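Long-range contact in putative sortase (Streptococcus pneumoniae, PDB 2W1J), which probably joins pilin subunits into pilus fibres as a class C sortase, a cysteine transpeptidase of the bacterial cell surface: residues 43-57 / 82-96. Numbering follows the deposited sequence.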
loop_
_atom_site.group_PDB
_atom_site.type_symbol
_atom_site.label_atom_id
_atom_site.label_comp_id
_atom_site.label_asym_id
_atom_site.label_seq_id
_atom_site.Cartn_x
_atom_site.Cartn_y
_atom_site.Cartn_z
ATOM N N PRO A 43 -6.734 5.030 -9.748
ATOM C CA PRO A 43 -5.728 4.240 -10.464
ATOM C C PRO A 43 -6.215 3.599 -11.756
ATOM O O PRO A 43 -5.411 3.334 -12.650
ATOM C CB PRO A 43 -5.365 3.150 -9.452
ATOM C CG PRO A 43 -5.543 3.821 -8.133
ATOM C CD PRO A 43 -6.757 4.710 -8.306
ATOM N N TRP A 44 -7.514 3.338 -11.853
ATOM C CA TRP A 44 -8.027 2.596 -12.998
ATOM C C TRP A 44 -8.477 3.498 -14.146
ATOM O O TRP A 44 -8.902 3.014 -15.196
ATOM C CB TRP A 44 -9.118 1.614 -12.562
ATOM C CG TRP A 44 -8.567 0.529 -11.675
ATOM C CD1 TRP A 44 -8.051 -0.668 -12.073
ATOM C CD2 TRP A 44 -8.427 0.569 -10.247
ATOM N NE1 TRP A 44 -7.613 -1.385 -10.983
ATOM C CE2 TRP A 44 -7.843 -0.652 -9.850
ATOM C CE3 TRP A 44 -8.759 1.508 -9.266
ATOM C CZ2 TRP A 44 -7.571 -0.952 -8.515
ATOM C CZ3 TRP A 44 -8.490 1.205 -7.940
ATOM C CH2 TRP A 44 -7.897 -0.012 -7.577
ATOM N N SER A 45 -8.350 4.807 -13.959
ATOM C CA SER A 45 -8.651 5.761 -15.023
ATOM C C SER A 45 -7.533 5.753 -16.062
ATOM O O SER A 45 -6.402 5.375 -15.766
ATOM C CB SER A 45 -8.813 7.167 -14.446
ATOM O OG SER A 45 -7.563 7.702 -14.047
ATOM N N GLU A 46 -7.848 6.184 -17.279
ATOM C CA GLU A 46 -6.867 6.177 -18.358
ATOM C C GLU A 46 -5.645 7.031 -18.040
ATOM O O GLU A 46 -4.514 6.635 -18.321
ATOM C CB GLU A 46 -7.504 6.619 -19.681
ATOM C CG GLU A 46 -8.405 5.567 -20.298
ATOM C CD GLU A 46 -7.650 4.305 -20.663
ATOM O OE1 GLU A 46 -6.601 4.417 -21.332
ATOM O OE2 GLU A 46 -8.103 3.204 -20.282
ATOM N N GLU A 47 -5.877 8.195 -17.439
ATOM C CA GLU A 47 -4.799 9.124 -17.111
ATOM C C GLU A 47 -3.808 8.505 -16.126
ATOM O O GLU A 47 -2.604 8.745 -16.204
ATOM C CB GLU A 47 -5.371 10.427 -16.544
ATOM C CG GLU A 47 -4.322 11.458 -16.144
ATOM C CD GLU A 47 -4.897 12.575 -15.294
ATOM O OE1 GLU A 47 -6.113 12.838 -15.403
ATOM O OE2 GLU A 47 -4.131 13.192 -14.520
ATOM N N MET A 48 -4.318 7.695 -15.206
ATOM C CA MET A 48 -3.462 7.096 -14.188
ATOM C C MET A 48 -2.776 5.831 -14.690
ATOM O O MET A 48 -1.614 5.583 -14.372
ATOM C CB MET A 48 -4.255 6.826 -12.907
ATOM C CG MET A 48 -4.792 8.090 -12.250
ATOM S SD MET A 48 -3.480 9.098 -11.524
ATOM C CE MET A 48 -2.993 8.044 -10.160
ATOM N N LYS A 49 -3.487 5.039 -15.491
ATOM C CA LYS A 49 -2.911 3.828 -16.072
ATOM C C LYS A 49 -1.636 4.136 -16.855
ATOM O O LYS A 49 -0.706 3.331 -16.873
ATOM C CB LYS A 49 -3.918 3.128 -16.998
ATOM C CG LYS A 49 -5.068 2.429 -16.287
ATOM C CD LYS A 49 -6.078 1.865 -17.280
ATOM C CE LYS A 49 -5.746 0.434 -17.666
ATOM N NZ LYS A 49 -6.168 -0.549 -16.617
ATOM N N LYS A 50 -1.604 5.298 -17.503
ATOM C CA LYS A 50 -0.538 5.620 -18.454
ATOM C C LYS A 50 0.563 6.483 -17.847
ATOM O O LYS A 50 1.404 7.023 -18.566
ATOM C CB LYS A 50 -1.112 6.316 -19.691
ATOM C CG LYS A 50 -2.191 5.528 -20.418
ATOM C CD LYS A 50 -1.615 4.321 -21.149
ATOM C CE LYS A 50 -2.657 3.663 -22.045
ATOM N NZ LYS A 50 -3.795 3.089 -21.270
ATOM N N LYS A 51 0.564 6.603 -16.523
ATOM C CA LYS A 51 1.568 7.405 -15.837
ATOM C C LYS A 51 2.970 6.841 -16.042
ATOM O O LYS A 51 3.150 5.636 -16.210
ATOM C CB LYS A 51 1.252 7.484 -14.343
ATOM C CG LYS A 51 -0.070 8.162 -14.031
ATOM C CD LYS A 51 -0.016 9.637 -14.388
ATOM C CE LYS A 51 -1.353 10.311 -14.135
ATOM N NZ LYS A 51 -1.343 11.735 -14.570
ATOM N N GLY A 52 3.963 7.721 -16.036
ATOM C CA GLY A 52 5.346 7.297 -16.192
ATOM C C GLY A 52 5.839 6.629 -14.923
ATOM O O GLY A 52 5.087 6.467 -13.964
ATOM N N ARG A 53 7.106 6.229 -14.919
ATOM C CA ARG A 53 7.701 5.647 -13.721
ATOM C C ARG A 53 7.596 6.631 -12.563
ATOM O O ARG A 53 7.672 7.843 -12.758
ATOM C CB ARG A 53 9.166 5.271 -13.961
ATOM C CG ARG A 53 9.369 4.037 -14.832
ATOM C CD ARG A 53 10.824 3.593 -14.834
ATOM N NE ARG A 53 11.091 2.599 -15.869
ATOM C CZ ARG A 53 12.221 1.908 -15.964
ATOM N NH1 ARG A 53 13.191 2.095 -15.079
ATOM N NH2 ARG A 53 12.381 1.024 -16.940
ATOM N N ALA A 54 7.422 6.107 -11.354
ATOM C CA ALA A 54 7.342 6.951 -10.171
ATOM C C ALA A 54 8.673 6.932 -9.433
ATOM O O ALA A 54 9.241 5.867 -9.204
ATOM C CB ALA A 54 6.225 6.472 -9.258
ATOM N N GLU A 55 9.166 8.111 -9.064
ATOM C CA GLU A 55 10.489 8.221 -8.456
ATOM C C GLU A 55 10.444 8.697 -7.009
ATOM O O GLU A 55 11.484 8.835 -6.366
ATOM C CB GLU A 55 11.372 9.171 -9.272
ATOM C CG GLU A 55 11.543 8.770 -10.733
ATOM C CD GLU A 55 12.553 9.633 -11.472
ATOM O OE1 GLU A 55 13.734 9.675 -11.061
ATOM O OE2 GLU A 55 12.168 10.260 -12.482
ATOM N N TYR A 56 9.243 8.940 -6.495
ATOM C CA TYR A 56 9.097 9.632 -5.217
ATOM C C TYR A 56 9.440 8.782 -3.993
ATOM O O TYR A 56 9.642 9.323 -2.904
ATOM C CB TYR A 56 7.689 10.208 -5.075
ATOM C CG TYR A 56 6.608 9.158 -5.013
ATOM C CD1 TYR A 56 6.249 8.575 -3.806
ATOM C CD2 TYR A 56 5.964 8.731 -6.164
ATOM C CE1 TYR A 56 5.258 7.611 -3.746
ATOM C CE2 TYR A 56 4.975 7.766 -6.117
ATOM C CZ TYR A 56 4.623 7.204 -4.904
ATOM O OH TYR A 56 3.636 6.242 -4.876
ATOM N N ALA A 57 9.532 7.470 -4.178
ATOM C CA ALA A 57 9.768 6.552 -3.064
ATOM C C ALA A 57 11.093 5.806 -3.167
ATOM O O ALA A 57 11.277 4.771 -2.525
ATOM C CB ALA A 57 8.604 5.554 -2.953
ATOM N N ALA A 82 6.101 1.796 -6.223
ATOM C CA ALA A 82 5.679 3.191 -6.227
ATOM C C ALA A 82 4.688 3.481 -7.353
ATOM O O ALA A 82 4.852 3.016 -8.481
ATOM C CB ALA A 82 6.887 4.108 -6.334
ATOM N N GLY A 83 3.669 4.269 -7.038
ATOM C CA GLY A 83 2.666 4.657 -8.027
ATOM C C GLY A 83 1.718 3.533 -8.387
ATOM O O GLY A 83 1.800 2.427 -7.842
ATOM N N THR A 84 0.827 3.818 -9.330
ATOM C CA THR A 84 -0.248 2.894 -9.653
ATOM C C THR A 84 -0.413 2.739 -11.158
ATOM O O THR A 84 -1.501 2.427 -11.639
ATOM C CB THR A 84 -1.594 3.331 -9.024
ATOM O OG1 THR A 84 -1.865 4.697 -9.354
ATOM C CG2 THR A 84 -1.550 3.192 -7.499
ATOM N N ALA A 85 0.671 2.953 -11.897
ATOM C CA ALA A 85 0.654 2.761 -13.347
ATOM C C ALA A 85 0.227 1.343 -13.723
ATOM O O ALA A 85 0.370 0.411 -12.939
ATOM C CB ALA A 85 2.020 3.082 -13.937
ATOM N N GLU A 86 -0.266 1.169 -14.947
ATOM C CA GLU A 86 -0.777 -0.137 -15.358
ATOM C C GLU A 86 0.258 -1.251 -15.216
ATOM O O GLU A 86 -0.071 -2.357 -14.792
ATOM C CB GLU A 86 -1.379 -0.097 -16.768
ATOM C CG GLU A 86 -0.406 0.229 -17.878
ATOM C CD GLU A 86 -1.106 0.491 -19.195
ATOM O OE1 GLU A 86 -2.353 0.389 -19.241
ATOM O OE2 GLU A 86 -0.409 0.802 -20.180
ATOM N N GLU A 87 1.513 -0.952 -15.546
ATOM C CA GLU A 87 2.577 -1.941 -15.430
ATOM C C GLU A 87 2.767 -2.406 -13.986
ATOM O O GLU A 87 2.998 -3.588 -13.733
ATOM C CB GLU A 87 3.893 -1.389 -15.983
ATOM C CG GLU A 87 3.866 -1.085 -17.476
ATOM C CD GLU A 87 3.496 0.358 -17.789
ATOM O OE1 GLU A 87 2.765 0.987 -16.993
ATOM O OE2 GLU A 87 3.939 0.862 -18.843
ATOM N N VAL A 88 2.653 -1.476 -13.043
ATOM C CA VAL A 88 2.817 -1.802 -11.627
ATOM C C VAL A 88 1.711 -2.748 -11.156
ATOM O O VAL A 88 1.984 -3.769 -10.520
ATOM C CB VAL A 88 2.863 -0.528 -10.751
ATOM C CG1 VAL A 88 2.497 -0.841 -9.299
ATOM C CG2 VAL A 88 4.237 0.114 -10.834
ATOM N N LEU A 89 0.466 -2.443 -11.513
ATOM C CA LEU A 89 -0.655 -3.266 -11.067
ATOM C C LEU A 89 -0.706 -4.629 -11.753
ATOM O O LEU A 89 -1.382 -5.546 -11.293
ATOM C CB LEU A 89 -1.984 -2.524 -11.226
ATOM C CG LEU A 89 -2.090 -1.223 -10.422
ATOM C CD1 LEU A 89 -3.491 -0.647 -10.502
ATOM C CD2 LEU A 89 -1.695 -1.440 -8.970
ATOM N N GLN A 90 0.028 -4.777 -12.855
ATOM C CA GLN A 90 0.185 -6.090 -13.467
ATOM C C GLN A 90 1.155 -6.960 -12.676
ATOM O O GLN A 90 1.075 -8.191 -12.715
ATOM C CB GLN A 90 0.647 -5.961 -14.920
ATOM C CG GLN A 90 -0.417 -5.398 -15.845
ATOM C CD GLN A 90 0.055 -5.275 -17.279
ATOM O OE1 GLN A 90 1.093 -4.673 -17.556
ATOM N NE2 GLN A 90 -0.714 -5.840 -18.203
ATOM N N GLN A 91 2.058 -6.312 -11.946
ATOM C CA GLN A 91 3.139 -6.999 -11.255
ATOM C C GLN A 91 2.875 -7.232 -9.759
ATOM O O GLN A 91 3.403 -8.168 -9.166
ATOM C CB GLN A 91 4.455 -6.242 -11.464
ATOM C CG GLN A 91 4.922 -6.212 -12.916
ATOM C CD GLN A 91 6.157 -5.355 -13.125
ATOM O OE1 GLN A 91 6.360 -4.356 -12.433
ATOM N NE2 GLN A 91 6.985 -5.735 -14.092
ATOM N N GLY A 92 2.049 -6.388 -9.148
ATOM C CA GLY A 92 1.791 -6.495 -7.714
ATOM C C GLY A 92 0.867 -5.393 -7.256
ATOM O O GLY A 92 -0.084 -5.050 -7.959
ATOM N N ALA A 93 1.139 -4.845 -6.077
ATOM C CA ALA A 93 0.370 -3.727 -5.557
ATOM C C ALA A 93 1.103 -2.417 -5.829
ATOM O O ALA A 93 2.342 -2.385 -5.922
ATOM C CB ALA A 93 0.136 -3.893 -4.051
ATOM N N GLY A 94 0.343 -1.333 -5.938
ATOM C CA GLY A 94 0.914 -0.006 -6.137
ATOM C C GLY A 94 0.563 0.930 -5.000
ATOM O O GLY A 94 -0.558 0.934 -4.496
ATOM N N HIS A 95 1.522 1.745 -4.594
ATOM C CA HIS A 95 1.265 2.764 -3.592
ATOM C C HIS A 95 0.608 3.974 -4.254
ATOM O O HIS A 95 1.090 4.466 -5.280
ATOM C CB HIS A 95 2.580 3.165 -2.937
ATOM C CG HIS A 95 2.445 4.330 -2.016
ATOM N ND1 HIS A 95 2.787 5.614 -2.385
ATOM C CD2 HIS A 95 1.965 4.409 -0.751
ATOM C CE1 HIS A 95 2.523 6.435 -1.383
ATOM N NE2 HIS A 95 2.021 5.730 -0.384
ATOM N N LEU A 96 -0.485 4.454 -3.669
ATOM C CA LEU A 96 -1.210 5.591 -4.215
ATOM C C LEU A 96 -0.484 6.906 -3.937
ATOM O O LEU A 96 -0.416 7.377 -2.800
ATOM C CB LEU A 96 -2.632 5.632 -3.658
ATOM C CG LEU A 96 -3.622 6.626 -4.284
ATOM C CD1 LEU A 96 -3.788 6.398 -5.779
ATOM C CD2 LEU A 96 -4.969 6.540 -3.588
HETATM O O HOH W 1 -3.426 1.589 -13.458
HETATM O O HOH W 2 -1.059 5.691 -11.698
HETATM O O HOH W 3 2.162 3.529 -17.580
#
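Pro43 and Trp44 belong to the Asp-Pro-Trp lid motif of class C sortases, and the lid here packs on the helical connection between strands 76-82 and 93-95. The Pro43 ring lies obliquely across Thr84, with CB of Pro43 3.8 Å from CB of Thr84. Its CG meets CD1 of Leu96. The Trp44 indole reaches the same connection at Leu89, whose CD1 lies 4.2 Å from Trp44 NE1. Water 1 donates to both Pro43 O and Thr84 O. Water 2 joins Met48 O to Thr84 OG1, and the bent Met48 chain brings its CE 3.6 Å from that hydroxyl oxygen.

Further along, the end of helix 46-49 meets the start of helix 86-91. Glu86 N donates to Lys49 O over 2.9 Å, nearly straight at 168°. Glu86 CG sits between its backbone N and carbonyl carbon (chi1 64°), and the extended chain runs past Lys49 O. There its OE1 forms a long salt bridge of 3.7 Å with Lys50 NZ, which also pairs with Glu46.

At the other end, two groups grip the Tyr56 hydroxyl. Gly83 N donates to Tyr56 OH at 2.9 Å, and His95 ND1 shares a 2.7 Å hydrogen bond with that same OH. The Tyr56 and His95 rings meet rim to rim, planes at 46°. His95 NE2 is held by Ser100 O. Ala82 CB packs against Ala54 and Ala57.

Trp44 also meets His115 and Cys177, the latter in the Thr-Leu-Leu-Thr-Cys signature. This is consistent with the closed lid over the active-site cleft in pilus-building sortases.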